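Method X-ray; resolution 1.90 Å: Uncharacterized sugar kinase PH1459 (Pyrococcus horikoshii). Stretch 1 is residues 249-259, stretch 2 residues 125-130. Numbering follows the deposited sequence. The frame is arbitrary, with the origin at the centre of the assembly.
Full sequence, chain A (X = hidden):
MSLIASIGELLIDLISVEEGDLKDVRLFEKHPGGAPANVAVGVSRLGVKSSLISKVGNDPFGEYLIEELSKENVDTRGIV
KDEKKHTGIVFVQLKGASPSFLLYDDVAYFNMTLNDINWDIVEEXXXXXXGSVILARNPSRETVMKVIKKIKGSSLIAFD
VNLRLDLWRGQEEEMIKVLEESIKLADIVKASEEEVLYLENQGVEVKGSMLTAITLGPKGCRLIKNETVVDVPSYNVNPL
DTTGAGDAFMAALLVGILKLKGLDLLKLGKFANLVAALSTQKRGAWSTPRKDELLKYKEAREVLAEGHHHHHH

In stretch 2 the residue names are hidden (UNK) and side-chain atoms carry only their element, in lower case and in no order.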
# COMPACT_ATOMS: atom_id res chain seq x y z
N PHE A 249 3.64 -5.28 26.22
CA PHE A 249 3.91 -6.45 27.02
C PHE A 249 5.23 -7.12 26.62
O PHE A 249 6.07 -7.41 27.47
CB PHE A 249 2.73 -7.43 26.94
CG PHE A 249 3.04 -8.77 27.50
CD1 PHE A 249 2.98 -8.99 28.87
CD2 PHE A 249 3.38 -9.82 26.67
CE1 PHE A 249 3.27 -10.25 29.41
CE2 PHE A 249 3.67 -11.08 27.19
CZ PHE A 249 3.61 -11.28 28.57
N MSE A 250 5.43 -7.36 25.32
CA MSE A 250 6.70 -7.94 24.85
C MSE A 250 7.89 -7.09 25.28
O MSE A 250 8.87 -7.61 25.80
CB MSE A 250 6.70 -8.13 23.32
CG MSE A 250 7.93 -8.85 22.77
SE MSE A 250 8.28 -10.56 23.67
CE MSE A 250 8.55 -11.70 22.09
N ALA A 251 7.80 -5.79 25.03
CA ALA A 251 8.88 -4.88 25.42
C ALA A 251 9.21 -5.02 26.91
O ALA A 251 10.37 -5.21 27.27
CB ALA A 251 8.51 -3.44 25.08
N ALA A 252 8.17 -5.00 27.75
CA ALA A 252 8.33 -5.18 29.19
C ALA A 252 8.99 -6.50 29.54
O ALA A 252 9.80 -6.57 30.46
CB ALA A 252 6.99 -5.09 29.88
N LEU A 253 8.61 -7.56 28.83
CA LEU A 253 9.14 -8.88 29.15
C LEU A 253 10.64 -8.91 28.88
O LEU A 253 11.42 -9.42 29.69
CB LEU A 253 8.44 -9.95 28.33
CG LEU A 253 8.66 -11.36 28.88
CD1 LEU A 253 7.85 -11.54 30.16
CD2 LEU A 253 8.26 -12.40 27.84
N LEU A 254 11.01 -8.37 27.72
CA LEU A 254 12.38 -8.35 27.27
C LEU A 254 13.24 -7.44 28.13
O LEU A 254 14.32 -7.83 28.55
CB LEU A 254 12.44 -7.92 25.80
CG LEU A 254 11.71 -8.88 24.85
CD1 LEU A 254 12.09 -8.59 23.41
CD2 LEU A 254 12.05 -10.35 25.20
N VAL A 255 12.74 -6.25 28.42
CA VAL A 255 13.44 -5.35 29.34
C VAL A 255 13.57 -5.98 30.74
O VAL A 255 14.65 -5.94 31.32
CB VAL A 255 12.80 -3.94 29.37
CG1 VAL A 255 13.38 -3.12 30.50
CG2 VAL A 255 13.05 -3.22 28.03
N GLY A 256 12.49 -6.58 31.24
CA GLY A 256 12.52 -7.33 32.51
C GLY A 256 13.58 -8.41 32.57
O GLY A 256 14.38 -8.47 33.51
N ILE A 257 13.59 -9.26 31.55
CA ILE A 257 14.58 -10.31 31.45
C ILE A 257 16.00 -9.72 31.42
O ILE A 257 16.92 -10.23 32.08
CB ILE A 257 14.30 -11.18 30.20
CG1 ILE A 257 13.05 -12.02 30.43
CG2 ILE A 257 15.52 -12.06 29.85
CD1 ILE A 257 12.40 -12.54 29.15
N LEU A 258 16.18 -8.65 30.66
CA LEU A 258 17.47 -7.98 30.59
C LEU A 258 17.91 -7.42 31.96
O LEU A 258 19.06 -7.55 32.35
CB LEU A 258 17.43 -6.86 29.55
CG LEU A 258 18.74 -6.09 29.35
CD1 LEU A 258 19.72 -6.90 28.48
CD2 LEU A 258 18.43 -4.74 28.71
N LYS A 259 16.98 -6.80 32.67
CA LYS A 259 17.31 -6.05 33.89
C LYS A 259 17.38 -6.91 35.17
O LYS A 259 18.17 -6.61 36.06
CB LYS A 259 16.33 -4.90 34.10
CG LYS A 259 16.41 -3.82 33.05
CD LYS A 259 17.67 -3.00 33.18
CE LYS A 259 17.46 -1.66 32.53
NZ LYS A 259 16.04 -1.24 32.75
N UNK A 125 23.74 -7.06 20.51
CA UNK A 125 22.49 -7.28 21.23
C UNK A 125 22.62 -8.37 22.27
O UNK A 125 23.19 -9.43 22.01
c UNK A 125 21.38 -7.63 20.25
N UNK A 126 22.08 -8.12 23.46
CA UNK A 126 21.93 -9.16 24.47
C UNK A 126 20.66 -9.98 24.24
O UNK A 126 20.61 -11.17 24.55
c UNK A 126 25.59 -7.95 26.86
c UNK A 126 23.19 -7.79 26.24
n UNK A 126 26.82 -8.78 26.85
c UNK A 126 24.39 -8.71 26.31
c UNK A 126 21.91 -8.54 25.87
N UNK A 127 19.64 -9.30 23.73
CA UNK A 127 18.41 -9.95 23.30
C UNK A 127 18.11 -9.53 21.87
O UNK A 127 18.22 -8.35 21.52
c UNK A 127 17.53 -9.86 25.66
c UNK A 127 16.38 -9.56 26.59
c UNK A 127 17.21 -9.60 24.18
c UNK A 127 15.93 -10.36 23.71
N UNK A 128 17.76 -10.51 21.04
CA UNK A 128 17.28 -10.25 19.68
C UNK A 128 15.83 -10.71 19.55
O UNK A 128 15.49 -11.86 19.84
c UNK A 128 18.17 -10.89 18.60
c UNK A 128 17.58 -10.70 17.20
c UNK A 128 19.57 -10.31 18.66
N UNK A 129 14.99 -9.80 19.11
CA UNK A 129 13.56 -10.04 19.06
C UNK A 129 13.10 -10.16 17.60
O UNK A 129 13.43 -9.32 16.77
c UNK A 129 12.86 -8.86 19.73
o UNK A 129 10.72 -9.84 19.77
n UNK A 129 10.89 -7.75 18.97
c UNK A 129 11.40 -8.86 19.50
N UNK A 130 12.35 -11.21 17.31
CA UNK A 130 11.71 -11.34 16.00
C UNK A 130 10.31 -11.94 16.13
O UNK A 130 9.92 -12.44 17.20
c UNK A 130 12.27 -14.41 14.15
c UNK A 130 13.30 -15.51 16.48
c UNK A 130 13.22 -14.13 16.33
c UNK A 130 12.87 -16.34 15.47
c UNK A 130 12.36 -15.80 14.29
c UNK A 130 12.70 -13.57 15.17
c UNK A 130 12.63 -12.07 14.99

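Position 125 carries a single side-chain carbon, a CB with nothing beyond it, and lies out of reach of the helix 249-259. One carbon makes it alanine: Ala125, the first residue after a helix to leave helical phi/psi.

Position 126 has four carbons in a row ending in a nitrogen. Its CA-to-CB bond points toward the helix, and CB sits 3.8 Å from CD1 of Leu258, yet the end of the chain leads away. An unbranched four-carbon chain with a terminal nitrogen is lysine. Lys126, with chi1 and chi2 both m, thus offers its aliphatic root to a leucine while the amine stays clear of the helix.

Position 127 holds four carbons, forked at the first, with one arm two carbons long. It points toward the helix: the carbon ending the long arm lies 3.3 Å from the backbone O of Leu254, 4.1 Å from CB of Leu258 and 4.2 Å from CG2 of Ile257, and the carbon of the short arm is 4.2 Å from CD2 of Leu254. The fork at CB, with unequal arms, identifies isoleucine. In Ile127 the m, t rotamer extends the long arm, ending in CD1, to the helix backbone, whose carbonyl at Leu254 is already engaged by N of Leu258 at 2.9 Å from that O.

Position 128 shows one carbon carrying two more; it points away from the helix and makes no contact with it. The symmetrical fork reads as valine, Val128.

Position 129 has two carbons, the second bearing one oxygen and one nitrogen. It points toward the helix: its CB lies 3.8 Å from CD1 of Leu254, and its side-chain oxygen is 3.7 Å from CE of the selenomethionine Met250. This short amide is asparagine. ND2 of Asn129 is hydrogen-bonded elsewhere in the structure, which helps to accommodate a polar group in this buried setting.

Position 130 has one carbon followed by a ring of six carbons; it points away, its ring remote from the helix. The ring makes it phenylalanine, Phe130.

The design rule is alternation against helical periodicity. Along the strand, Ile127 and Asn129 face the helix while Val128 and Phe130 face away; along the helix, Met250, Leu254, Ile257 and Leu258 supply the matching side. The two elements run nearly antiparallel, at 163°, with axes 10.2 Å apart at closest approach, so Leu258 meets Lys126 near one end and Met250 meets Asn129 near the other. No hydrogen bond crosses; packing alone buries 301 Å², with Ile127 contributing the largest single share.

Stretch 2 125-130: AKIVNF
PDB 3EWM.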